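Conserved hypothetical protein (Methanosarcina mazei, PDB 2NR4) is of unknown biochemical function but binds flavin mononucleotide (FMN), as a flavoprotein of two identical subunits, each an antiparallel beta barrel with a helical C-terminal part. Local coordinates at residues His41-Ala45 with Pro97-Tyr102; Val70-Leu76 with Glu123-Leu127; Tyr82-Val88 with Phe160-Leu164; Leu113-Trp119 with Gly144-Ile150. All coordinates share one frame; numbering follows the deposited sequence.

Interaction 1: residues His41-Ala45 with Pro97-Tyr102; sequences HPNAA and PSEFEY. With FMN (flavin mononucleotide), chain C.
Pro42 takes the first segment into the contact, its ring set among three residues of 97-102. CB sits over the middle of the Phe100 ring, 3.5 Å from the centroid and 5° off the normal, a CH-pi contact with the face. CG of Pro42 lies 4.1 Å from Pro97 CB and 3.6 Å from Tyr102 OH, whose side chain meets the proline at about a right angle. At Asn43 the carbonyl O comes obliquely to the ring, 3.9 Å from Phe100 CE1, while CB points away, on the side where the residue binds FMN beside its phosphate. Ala44 turns back, its CB 4.0 Å from Phe100 CZ. Ala45 belongs to the flavin side again, with CB 3.4 Å from FMN O2P. The alternation is that of a beta strand with one side in the apolar core and the other lining the ligand pocket. An alanine at Phe100 would strip the aromatic face from Pro42 and is likely to open a gap beside Ala44, behind the strand carrying Asn43. Phe100 also packs on Leu113 of strand 110-113, which pairs with 100-103; strand 43-51 lies beside 29-37 in the barrel, and helix 65-73 meets Asn43 and Ala45.

Interaction 2: residues Val70-Leu76 with Glu123-Leu127; sequences VLKEKCL and ECINL
Lys74 and Cys75 meet Glu123 and Cys124 where the chain leaves helix 65-73 and enters strand 75-79. At Lys74 the helix breaks, the backbone passing into the left-handed region (phi 51°), although its N still closes the last helical turn on Val70 O. That corner presents Lys74 O to Cys124 N, 2.9 Å away, in the one hydrogen bond between the segments; the CA of Glu123 adds a C-H...O contact to Lys74 O at 3.5 Å. One residue on, Cys75 and Glu123 form an antiparallel non-hydrogen-bonded pair, their CA atoms 4.6 Å apart. This is where strand 75-79 joins the barrel alongside 118-130. Beyond Ile125 the second segment turns a corner at Asn126, which brings Leu127 round to the helix end.

Among the side chains, Cys124 has SG anti to its carbonyl carbon (chi1 -59°), and the sulfur touches both Val70 CG1 and Leu76 CB, 3.9 Å from each, the two lying roughly at right angles about it. Leu127 touches with one methyl: CD2 lies 4.0 Å from Val70 O and 4.1 Å from Lys74 CG, the Lys74 and Leu127 side chains crossing at about a right angle. A bend at chi2 (92°) carries the lysine chain back over the helix terminus, where NZ makes weak bonds to Leu71 O and Lys72 O.

Chemically the seam is mostly apolar, a thiol and aliphatic carbons closed by one backbone bond, and the ammonium group held weakly near the carbonyls of the helix's C-terminal turn would probably offset the negative end of the helix dipole.

Interaction 3: residues Tyr82-Val88 with Phe160-Leu164; sequences YDPILFV and FNAVL
Helices 84-92 and 158-176 pack side by side here, Pro84 and Phe87 against Phe160 and Leu164. Over these short segments the axes run parallel, 10.2 Å apart. Phe160 has its CG anti to the backbone N (chi1 178°), which sends the ring across to the start of the partner helix. There its CE1 lies 3.1 Å from Tyr82 O, a tight approach oblique to the ring, and its CD1 lies 3.7 Å from Pro84 CB. The edge of the ring, not its face, is turned to the proline's N and CD. Asp83 is the N-cap residue of helix 84-92: its OD1 accepts from Ile85 N, which reaches it from above the carboxylate plane. The pairing brings a helix of the FMN-binding N-terminal part against the first helix of the C-terminal helical part. One turn further in, Leu164 CD1 rests over a face of the Phe87 ring, 3.9 Å from the centroid and offset toward the rim, a CH-pi contact close to the bound FMN. Val88 CG2 and Val163 CG1 meet at 3.6 Å. The second subunit adjoins: Tyr82 OH is hydrogen-bonded to Pro154 O of that chain, while Phe160 packs on its Pro156 and Leu164 on its Asn161.

Interaction 4: residues Leu113-Trp119 with Gly144-Ile150; sequences LKEAIAW and GFNERNI
Trp119 holds CG between its backbone N and carbonyl carbon (chi1 55°), a crowded position that folds the indole back over Gly144. Gly144 N lies 3.3 Å above the indole plane, and the CA makes a CH-pi contact 3.8 Å from the centroid of the six-membered ring; having no side chain, the glycine admits the indole this closely. Asn146 and Asn149 both keep CG anti to the carbonyl carbon (chi1 -72° and -73°), which aims their amides at the type I turn Leu113-Ala116. Ala116 O takes both, from opposite faces of its plane: Asn146 ND2 at 2.8 Å and Asn149 ND2 at 2.9 Å. Asn149 ND2 also reaches Lys114 O, 3.0 Å away, on an in-plane lone pair. Water 2 accepts from Trp119 NE1 and donates to Asn146 OD1; with ND2 bonded to Ala116 O and to water 1, this leaves the amide little freedom to turn. A leucine in place of Trp119 would remove NE1, and would probably leave water 2 without the indole N-H and Gly144 without its aromatic cover. Trp119 and Gly144 exchange two backbone bonds, Asn146 N bonds to Ile117 O, and Ile117 CG2 packs on Ile150 CG1 at 3.9 Å. The contact joins the open ends of hairpin 118-130/133-145; Trp119 touches Asn79 of strand 75-79 and Val103 of strand 100-103, while Ala118 and Phe145 meet Leu153 of the second subunit.

From the N terminus, 41-45 opens interaction 1, and before it closes at 97-102 the chain has already opened interaction 2 at 70-76 and interaction 3 at 82-88, so interaction 1 crosses both. Interaction 4 opens next, at 113-119, in series with interaction 1 yet touching it where Glu99 O meets Lys114 N. Interaction 2 then closes at 123-127, crossing interactions 3 and 4, and shares strand 118-130 with the latter. Interaction 4 closes at 144-150, nested within the long loop that interaction 3 completes at 160-164. Interactions 1, 2 and 4 all reach the barrel sheet; interaction 3 ties helix 84-92 to helix 158-176, first of the C-terminal helices, and, like interaction 4, touches the second subunit.

Interaction 1: residues His41-Ala45 with Pro97-Tyr102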
# COMPACT_ATOMS: atom_id res chain seq x y z
N HIS A 41 -7.54 -11.82 -27.16
CA HIS A 41 -8.26 -12.36 -26.04
C HIS A 41 -7.62 -11.71 -24.80
O HIS A 41 -6.47 -12.03 -24.47
CB HIS A 41 -8.14 -13.88 -25.91
CG HIS A 41 -8.79 -14.41 -24.66
ND1 HIS A 41 -10.14 -14.66 -24.57
CD2 HIS A 41 -8.28 -14.67 -23.43
CE1 HIS A 41 -10.43 -15.08 -23.35
NE2 HIS A 41 -9.32 -15.09 -22.64
N PRO A 42 -8.33 -10.79 -24.16
CA PRO A 42 -7.69 -10.05 -23.05
C PRO A 42 -7.43 -10.93 -21.85
O PRO A 42 -8.28 -11.77 -21.46
CB PRO A 42 -8.70 -8.95 -22.72
CG PRO A 42 -10.06 -9.52 -23.17
CD PRO A 42 -9.72 -10.36 -24.38
N ASN A 43 -6.27 -10.69 -21.23
CA ASN A 43 -5.82 -11.44 -20.08
C ASN A 43 -5.29 -10.43 -19.06
O ASN A 43 -4.76 -9.37 -19.44
CB ASN A 43 -4.62 -12.28 -20.49
CG ASN A 43 -4.14 -13.17 -19.37
OD1 ASN A 43 -3.04 -12.96 -18.77
ND2 ASN A 43 -4.94 -14.15 -19.05
N ALA A 44 -5.45 -10.76 -17.80
CA ALA A 44 -4.90 -9.90 -16.75
C ALA A 44 -4.09 -10.76 -15.79
O ALA A 44 -4.46 -11.90 -15.51
CB ALA A 44 -6.02 -9.22 -16.01
N ALA A 45 -3.00 -10.23 -15.24
CA ALA A 45 -2.23 -10.97 -14.22
C ALA A 45 -1.38 -9.99 -13.41
O ALA A 45 -0.87 -9.04 -13.98
CB ALA A 45 -1.30 -11.96 -14.92
N PRO A 97 -13.91 -10.99 -20.56
CA PRO A 97 -13.70 -9.87 -21.47
C PRO A 97 -14.49 -8.60 -21.16
O PRO A 97 -14.02 -7.52 -21.53
CB PRO A 97 -14.07 -10.47 -22.86
CG PRO A 97 -13.79 -11.96 -22.67
CD PRO A 97 -14.21 -12.25 -21.28
N SER A 98 -15.63 -8.70 -20.45
CA SER A 98 -16.43 -7.50 -20.09
C SER A 98 -15.77 -6.58 -19.05
O SER A 98 -16.23 -5.46 -18.80
CB SER A 98 -17.86 -7.83 -19.64
OG SER A 98 -17.92 -8.92 -18.73
N GLU A 99 -14.69 -7.07 -18.45
CA GLU A 99 -13.97 -6.32 -17.42
C GLU A 99 -12.93 -5.39 -18.03
O GLU A 99 -12.26 -4.63 -17.32
CB GLU A 99 -13.34 -7.32 -16.45
CG GLU A 99 -14.39 -8.22 -15.82
CD GLU A 99 -13.88 -9.07 -14.69
OE1 GLU A 99 -13.99 -10.31 -14.77
OE2 GLU A 99 -13.39 -8.48 -13.70
N PHE A 100 -12.75 -5.47 -19.33
CA PHE A 100 -11.76 -4.71 -20.04
C PHE A 100 -12.43 -3.67 -20.94
O PHE A 100 -13.59 -3.85 -21.35
CB PHE A 100 -10.93 -5.62 -20.93
CG PHE A 100 -10.18 -6.69 -20.19
CD1 PHE A 100 -8.86 -6.49 -19.81
CD2 PHE A 100 -10.81 -7.90 -19.86
CE1 PHE A 100 -8.15 -7.50 -19.13
CE2 PHE A 100 -10.12 -8.94 -19.17
CZ PHE A 100 -8.77 -8.72 -18.81
N GLU A 101 -11.66 -2.65 -21.28
CA GLU A 101 -12.06 -1.69 -22.29
C GLU A 101 -10.87 -1.42 -23.20
O GLU A 101 -9.71 -1.73 -22.84
CB GLU A 101 -12.63 -0.41 -21.65
CG GLU A 101 -11.64 0.54 -20.99
CD GLU A 101 -12.36 1.72 -20.30
OE1 GLU A 101 -13.59 1.90 -20.52
OE2 GLU A 101 -11.70 2.47 -19.54
N TYR A 102 -11.15 -0.88 -24.39
CA TYR A 102 -10.10 -0.66 -25.38
C TYR A 102 -9.72 0.81 -25.54
O TYR A 102 -10.57 1.71 -25.59
CB TYR A 102 -10.42 -1.37 -26.73
CG TYR A 102 -10.47 -2.84 -26.51
CD1 TYR A 102 -9.44 -3.68 -26.94
CD2 TYR A 102 -11.49 -3.38 -25.76
CE1 TYR A 102 -9.50 -5.06 -26.65
CE2 TYR A 102 -11.55 -4.72 -25.47
CZ TYR A 102 -10.56 -5.55 -25.90
OH TYR A 102 -10.69 -6.87 -25.55
N1 FMN C . 4.75 -13.01 -12.46
C2 FMN C . 5.73 -12.58 -13.32
O2 FMN C . 6.02 -13.28 -14.29
N3 FMN C . 6.40 -11.39 -13.08
C4 FMN C . 6.07 -10.62 -11.98
O4 FMN C . 6.50 -9.48 -11.86
C4A FMN C . 5.07 -11.05 -11.11
N5 FMN C . 4.73 -10.30 -10.00
C5A FMN C . 3.72 -10.72 -9.14
C6 FMN C . 3.38 -9.94 -8.03
C7 FMN C . 2.37 -10.35 -7.17
C7M FMN C . 2.09 -9.51 -5.95
C8 FMN C . 1.71 -11.57 -7.42
C8M FMN C . 0.52 -11.98 -6.63
C9 FMN C . 2.05 -12.36 -8.52
C9A FMN C . 3.06 -11.92 -9.40
N10 FMN C . 3.42 -12.68 -10.51
C10 FMN C . 4.42 -12.26 -11.36
C1' FMN C . 2.83 -14.05 -10.71
C2' FMN C . 1.69 -13.94 -11.72
O2' FMN C . 0.81 -12.92 -11.33
C3' FMN C . 0.93 -15.24 -11.72
O3' FMN C . 1.81 -16.27 -12.14
C4' FMN C . -0.32 -15.16 -12.60
O4' FMN C . -1.07 -16.31 -12.29
C5' FMN C . 0.03 -15.13 -14.09
O5' FMN C . -1.12 -15.41 -14.87
P FMN C . -1.19 -15.33 -16.49
O1P FMN C . -0.88 -16.76 -16.97
O2P FMN C . -0.08 -14.39 -16.99
O3P FMN C . -2.63 -14.96 -16.86

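Interaction 2: residues Val70-Leu76 with Glu123-Leu127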
# COMPACT_ATOMS: atom_id res chain seq x y z
N VAL A 70 3.19 -11.27 -24.59
CA VAL A 70 4.30 -10.36 -24.82
C VAL A 70 5.22 -10.84 -25.95
O VAL A 70 5.59 -10.08 -26.85
CB VAL A 70 5.07 -10.12 -23.53
CG1 VAL A 70 6.40 -9.42 -23.83
CG2 VAL A 70 4.18 -9.25 -22.58
N LEU A 71 5.55 -12.11 -25.91
CA LEU A 71 6.29 -12.75 -26.98
C LEU A 71 5.66 -12.51 -28.36
O LEU A 71 6.35 -12.06 -29.26
CB LEU A 71 6.39 -14.25 -26.69
CG LEU A 71 7.71 -14.81 -26.19
CD1 LEU A 71 8.24 -14.11 -24.96
CD2 LEU A 71 7.49 -16.29 -25.89
N LYS A 72 4.36 -12.77 -28.52
CA LYS A 72 3.69 -12.57 -29.80
C LYS A 72 3.43 -11.12 -30.17
O LYS A 72 3.65 -10.73 -31.32
CB LYS A 72 2.35 -13.29 -29.83
CG LYS A 72 1.66 -13.13 -31.21
CD LYS A 72 0.17 -13.40 -31.14
CE LYS A 72 -0.31 -13.96 -32.46
NZ LYS A 72 -1.66 -14.56 -32.29
N GLU A 73 2.91 -10.34 -29.22
CA GLU A 73 2.36 -9.03 -29.51
C GLU A 73 3.26 -7.87 -29.14
O GLU A 73 3.08 -6.76 -29.64
CB GLU A 73 1.00 -8.88 -28.84
CG GLU A 73 -0.01 -9.87 -29.41
CD GLU A 73 -1.34 -9.86 -28.71
OE1 GLU A 73 -1.55 -9.02 -27.79
OE2 GLU A 73 -2.19 -10.70 -29.08
N LYS A 74 4.21 -8.12 -28.23
CA LYS A 74 5.15 -7.07 -27.71
C LYS A 74 4.47 -5.80 -27.20
O LYS A 74 4.94 -4.64 -27.42
CB LYS A 74 6.28 -6.77 -28.70
CG LYS A 74 7.16 -7.99 -29.01
CD LYS A 74 6.58 -8.69 -30.23
CE LYS A 74 7.59 -9.59 -30.91
NZ LYS A 74 6.87 -10.39 -31.97
N CYS A 75 3.39 -6.01 -26.47
CA CYS A 75 2.62 -4.92 -25.88
C CYS A 75 1.99 -5.41 -24.59
O CYS A 75 1.56 -6.59 -24.48
CB CYS A 75 1.53 -4.43 -26.84
SG CYS A 75 0.58 -2.95 -26.37
N LEU A 76 1.94 -4.51 -23.61
CA LEU A 76 1.40 -4.82 -22.26
C LEU A 76 1.00 -3.52 -21.63
O LEU A 76 1.68 -2.50 -21.84
CB LEU A 76 2.48 -5.57 -21.47
CG LEU A 76 2.47 -5.75 -19.94
CD1 LEU A 76 3.49 -6.84 -19.62
CD2 LEU A 76 2.78 -4.44 -19.16
N GLU A 123 4.82 -0.49 -25.31
CA GLU A 123 5.52 -1.39 -26.22
C GLU A 123 6.65 -2.05 -25.42
O GLU A 123 7.42 -1.38 -24.75
CB GLU A 123 6.12 -0.62 -27.42
CG GLU A 123 7.01 -1.55 -28.29
CD GLU A 123 7.42 -0.91 -29.61
OE1 GLU A 123 7.04 0.27 -29.84
OE2 GLU A 123 8.12 -1.61 -30.40
N CYS A 124 6.72 -3.37 -25.48
CA CYS A 124 7.79 -4.17 -24.90
C CYS A 124 8.93 -4.30 -25.89
O CYS A 124 8.72 -4.72 -27.06
CB CYS A 124 7.28 -5.57 -24.59
SG CYS A 124 5.88 -5.59 -23.45
N ILE A 125 10.13 -3.99 -25.42
CA ILE A 125 11.30 -3.97 -26.30
C ILE A 125 12.45 -4.71 -25.68
O ILE A 125 12.43 -5.03 -24.46
CB ILE A 125 11.73 -2.53 -26.60
CG1 ILE A 125 12.28 -1.83 -25.32
CG2 ILE A 125 10.57 -1.73 -27.15
CD1 ILE A 125 12.89 -0.43 -25.54
N ASN A 126 13.48 -5.00 -26.49
CA ASN A 126 14.67 -5.70 -26.01
C ASN A 126 14.36 -6.99 -25.23
O ASN A 126 14.98 -7.29 -24.20
CB ASN A 126 15.53 -4.77 -25.14
CG ASN A 126 15.95 -3.52 -25.86
OD1 ASN A 126 16.15 -3.56 -27.07
ND2 ASN A 126 16.09 -2.41 -25.13
N LEU A 127 13.39 -7.75 -25.72
CA LEU A 127 13.08 -9.04 -25.09
C LEU A 127 14.33 -9.88 -25.00
O LEU A 127 15.02 -10.06 -26.00
CB LEU A 127 11.99 -9.74 -25.90
CG LEU A 127 10.56 -9.25 -25.67
CD1 LEU A 127 10.35 -7.76 -26.00
CD2 LEU A 127 9.56 -10.12 -26.48

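Interaction 3: residues Tyr82-Val88 with Phe160-Leu164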
# COMPACT_ATOMS: atom_id res chain seq x y z
N TYR A 82 -6.34 -0.87 -6.47
CA TYR A 82 -6.29 -0.88 -4.99
C TYR A 82 -7.24 -1.92 -4.40
O TYR A 82 -7.27 -2.13 -3.21
CB TYR A 82 -6.69 0.50 -4.41
CG TYR A 82 -5.82 1.65 -4.87
CD1 TYR A 82 -4.46 1.50 -5.05
CD2 TYR A 82 -6.37 2.91 -5.06
CE1 TYR A 82 -3.66 2.57 -5.45
CE2 TYR A 82 -5.59 3.97 -5.47
CZ TYR A 82 -4.24 3.80 -5.66
OH TYR A 82 -3.47 4.86 -6.08
N ASP A 83 -7.98 -2.61 -5.27
CA ASP A 83 -8.95 -3.61 -4.86
C ASP A 83 -8.31 -5.00 -4.71
O ASP A 83 -7.84 -5.57 -5.70
CB ASP A 83 -10.07 -3.63 -5.90
CG ASP A 83 -11.14 -4.64 -5.59
OD1 ASP A 83 -11.27 -5.13 -4.41
OD2 ASP A 83 -11.87 -4.92 -6.56
N PRO A 84 -8.28 -5.55 -3.48
CA PRO A 84 -7.57 -6.82 -3.30
C PRO A 84 -8.32 -7.98 -3.99
O PRO A 84 -7.70 -8.96 -4.35
CB PRO A 84 -7.56 -6.99 -1.78
CG PRO A 84 -8.84 -6.27 -1.36
CD PRO A 84 -8.85 -5.06 -2.21
N ILE A 85 -9.64 -7.85 -4.11
CA ILE A 85 -10.45 -8.85 -4.86
C ILE A 85 -9.97 -9.02 -6.31
O ILE A 85 -9.73 -10.14 -6.77
CB ILE A 85 -11.97 -8.56 -4.78
CG1 ILE A 85 -12.47 -8.77 -3.33
CG2 ILE A 85 -12.72 -9.54 -5.74
CD1 ILE A 85 -13.90 -8.23 -3.08
N LEU A 86 -9.79 -7.91 -7.01
CA LEU A 86 -9.28 -7.96 -8.40
C LEU A 86 -7.87 -8.53 -8.50
O LEU A 86 -7.55 -9.33 -9.41
CB LEU A 86 -9.40 -6.58 -9.03
CG LEU A 86 -9.60 -6.32 -10.52
CD1 LEU A 86 -10.62 -7.30 -11.18
CD2 LEU A 86 -10.06 -4.89 -10.65
N PHE A 87 -6.99 -8.18 -7.56
CA PHE A 87 -5.71 -8.86 -7.51
C PHE A 87 -5.77 -10.37 -7.43
O PHE A 87 -5.01 -11.08 -8.09
CB PHE A 87 -4.87 -8.37 -6.29
CG PHE A 87 -3.80 -7.42 -6.66
CD1 PHE A 87 -2.56 -7.89 -7.08
CD2 PHE A 87 -4.03 -6.06 -6.61
CE1 PHE A 87 -1.58 -7.02 -7.42
CE2 PHE A 87 -3.04 -5.19 -6.96
CZ PHE A 87 -1.82 -5.69 -7.38
N VAL A 88 -6.62 -10.88 -6.55
CA VAL A 88 -6.65 -12.30 -6.32
C VAL A 88 -7.35 -12.94 -7.52
O VAL A 88 -6.89 -13.94 -8.01
CB VAL A 88 -7.35 -12.65 -5.00
CG1 VAL A 88 -7.56 -14.15 -4.86
CG2 VAL A 88 -6.50 -12.14 -3.79
N PHE A 160 -4.59 -5.30 3.48
CA PHE A 160 -4.38 -5.30 2.03
C PHE A 160 -3.00 -5.85 1.70
O PHE A 160 -2.83 -6.72 0.84
CB PHE A 160 -4.55 -3.90 1.45
CG PHE A 160 -4.29 -3.85 -0.03
CD1 PHE A 160 -5.33 -4.11 -0.92
CD2 PHE A 160 -2.99 -3.62 -0.54
CE1 PHE A 160 -5.12 -4.12 -2.30
CE2 PHE A 160 -2.76 -3.63 -1.95
CZ PHE A 160 -3.85 -3.89 -2.83
N ASN A 161 -1.98 -5.38 2.44
CA ASN A 161 -0.62 -5.84 2.21
C ASN A 161 -0.49 -7.34 2.44
O ASN A 161 0.26 -8.02 1.74
CB ASN A 161 0.33 -5.06 3.13
CG ASN A 161 0.34 -3.57 2.84
OD1 ASN A 161 -0.23 -3.08 1.86
ND2 ASN A 161 1.01 -2.82 3.73
N ALA A 162 -1.23 -7.86 3.42
CA ALA A 162 -1.22 -9.30 3.73
C ALA A 162 -1.83 -10.13 2.63
O ALA A 162 -1.35 -11.26 2.34
CB ALA A 162 -1.93 -9.56 5.02
N VAL A 163 -2.85 -9.58 1.99
CA VAL A 163 -3.47 -10.23 0.82
C VAL A 163 -2.46 -10.35 -0.32
O VAL A 163 -2.34 -11.42 -0.91
CB VAL A 163 -4.72 -9.47 0.30
CG1 VAL A 163 -5.20 -10.07 -1.09
CG2 VAL A 163 -5.85 -9.56 1.34
N LEU A 164 -1.70 -9.28 -0.58
CA LEU A 164 -0.65 -9.28 -1.60
C LEU A 164 0.38 -10.39 -1.32
O LEU A 164 0.76 -11.15 -2.22
CB LEU A 164 0.05 -7.92 -1.58
CG LEU A 164 0.37 -7.25 -2.89
CD1 LEU A 164 -0.96 -7.14 -3.69
CD2 LEU A 164 0.97 -5.82 -2.60

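Interaction 4: residues Leu113-Trp119 with Gly144-Ile150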
# COMPACT_ATOMS: atom_id res chain seq x y z
N LEU A 113 -7.96 -2.56 -17.86
CA LEU A 113 -9.07 -2.84 -16.95
C LEU A 113 -10.00 -1.64 -16.80
O LEU A 113 -9.54 -0.52 -16.61
CB LEU A 113 -8.58 -3.28 -15.58
CG LEU A 113 -7.75 -4.57 -15.60
CD1 LEU A 113 -7.24 -4.88 -14.17
CD2 LEU A 113 -8.59 -5.73 -16.09
N LYS A 114 -11.30 -1.90 -16.85
CA LYS A 114 -12.29 -0.83 -16.64
C LYS A 114 -12.19 -0.26 -15.23
O LYS A 114 -12.47 0.92 -15.03
CB LYS A 114 -13.69 -1.37 -16.86
CG LYS A 114 -13.99 -1.60 -18.33
CD LYS A 114 -15.32 -2.35 -18.47
CE LYS A 114 -16.47 -1.42 -18.28
NZ LYS A 114 -17.51 -1.86 -19.28
N GLU A 115 -11.80 -1.12 -14.29
CA GLU A 115 -11.66 -0.75 -12.89
C GLU A 115 -10.24 -0.25 -12.53
O GLU A 115 -9.95 -0.00 -11.37
CB GLU A 115 -12.07 -1.91 -11.99
CG GLU A 115 -13.58 -2.24 -12.01
CD GLU A 115 -14.50 -1.04 -11.75
OE1 GLU A 115 -14.19 -0.18 -10.88
OE2 GLU A 115 -15.57 -0.96 -12.41
N ALA A 116 -9.38 -0.08 -13.53
CA ALA A 116 -8.07 0.54 -13.27
C ALA A 116 -8.18 1.98 -12.76
O ALA A 116 -8.98 2.79 -13.24
CB ALA A 116 -7.21 0.51 -14.52
N ILE A 117 -7.35 2.31 -11.77
CA ILE A 117 -7.23 3.68 -11.33
C ILE A 117 -6.52 4.51 -12.41
O ILE A 117 -6.97 5.60 -12.77
CB ILE A 117 -6.43 3.75 -10.00
CG1 ILE A 117 -7.07 2.84 -8.91
CG2 ILE A 117 -6.26 5.18 -9.55
CD1 ILE A 117 -8.41 3.26 -8.46
N ALA A 118 -5.39 4.00 -12.89
CA ALA A 118 -4.60 4.59 -13.94
C ALA A 118 -3.99 3.47 -14.79
O ALA A 118 -3.60 2.40 -14.25
CB ALA A 118 -3.49 5.47 -13.33
N TRP A 119 -3.87 3.70 -16.10
CA TRP A 119 -3.29 2.68 -17.01
C TRP A 119 -2.23 3.30 -17.90
O TRP A 119 -2.29 4.52 -18.20
CB TRP A 119 -4.40 1.95 -17.83
CG TRP A 119 -5.30 2.88 -18.59
CD1 TRP A 119 -6.52 3.35 -18.19
CD2 TRP A 119 -5.01 3.50 -19.86
NE1 TRP A 119 -7.03 4.23 -19.16
CE2 TRP A 119 -6.13 4.33 -20.18
CE3 TRP A 119 -3.95 3.42 -20.77
CZ2 TRP A 119 -6.18 5.08 -21.37
CZ3 TRP A 119 -4.00 4.17 -21.94
CH2 TRP A 119 -5.11 5.00 -22.22
N GLY A 144 -3.74 6.74 -19.27
CA GLY A 144 -4.98 7.33 -18.88
C GLY A 144 -5.22 7.23 -17.41
O GLY A 144 -4.59 6.45 -16.73
N PHE A 145 -6.19 8.02 -16.94
CA PHE A 145 -6.56 8.12 -15.55
C PHE A 145 -8.06 7.90 -15.47
O PHE A 145 -8.81 8.31 -16.37
CB PHE A 145 -6.22 9.53 -15.06
CG PHE A 145 -5.82 9.59 -13.63
CD1 PHE A 145 -4.53 9.25 -13.24
CD2 PHE A 145 -6.73 9.99 -12.66
CE1 PHE A 145 -4.16 9.30 -11.92
CE2 PHE A 145 -6.37 10.06 -11.31
CZ PHE A 145 -5.08 9.71 -10.94
N ASN A 146 -8.52 7.22 -14.42
CA ASN A 146 -9.95 7.03 -14.23
C ASN A 146 -10.38 7.66 -12.93
O ASN A 146 -10.52 6.99 -11.90
CB ASN A 146 -10.34 5.54 -14.26
CG ASN A 146 -10.27 4.93 -15.65
OD1 ASN A 146 -10.53 5.59 -16.66
ND2 ASN A 146 -9.92 3.66 -15.70
N GLU A 147 -10.55 8.98 -12.97
CA GLU A 147 -11.11 9.77 -11.87
C GLU A 147 -12.28 9.08 -11.17
O GLU A 147 -12.33 9.02 -9.95
CB GLU A 147 -11.55 11.14 -12.39
CG GLU A 147 -10.40 12.04 -12.84
CD GLU A 147 -9.92 11.78 -14.27
OE1 GLU A 147 -10.67 11.19 -15.09
OE2 GLU A 147 -8.77 12.20 -14.57
N ARG A 148 -13.19 8.51 -11.96
CA ARG A 148 -14.37 7.82 -11.45
C ARG A 148 -14.05 6.64 -10.51
O ARG A 148 -14.90 6.25 -9.71
CB ARG A 148 -15.27 7.36 -12.62
CG ARG A 148 -15.85 8.50 -13.51
CD ARG A 148 -16.51 7.97 -14.80
NE ARG A 148 -16.59 9.00 -15.85
CZ ARG A 148 -17.04 8.81 -17.09
NH1 ARG A 148 -17.48 7.61 -17.48
NH2 ARG A 148 -17.06 9.82 -17.95
N ASN A 149 -12.84 6.10 -10.59
CA ASN A 149 -12.44 4.93 -9.81
C ASN A 149 -11.69 5.23 -8.51
O ASN A 149 -11.38 4.31 -7.74
CB ASN A 149 -11.61 3.99 -10.68
CG ASN A 149 -12.45 3.26 -11.70
OD1 ASN A 149 -13.63 2.99 -11.46
ND2 ASN A 149 -11.86 2.91 -12.84
N ILE A 150 -11.37 6.51 -8.30
CA ILE A 150 -10.82 6.97 -7.02
C ILE A 150 -12.00 7.52 -6.25
O ILE A 150 -12.53 8.56 -6.60
CB ILE A 150 -9.77 8.11 -7.18
CG1 ILE A 150 -8.78 7.82 -8.32
CG2 ILE A 150 -9.02 8.33 -5.84
CD1 ILE A 150 -7.73 8.90 -8.49
O HOH W 1 -9.70 2.02 -18.10
O HOH W 2 -9.63 5.29 -19.25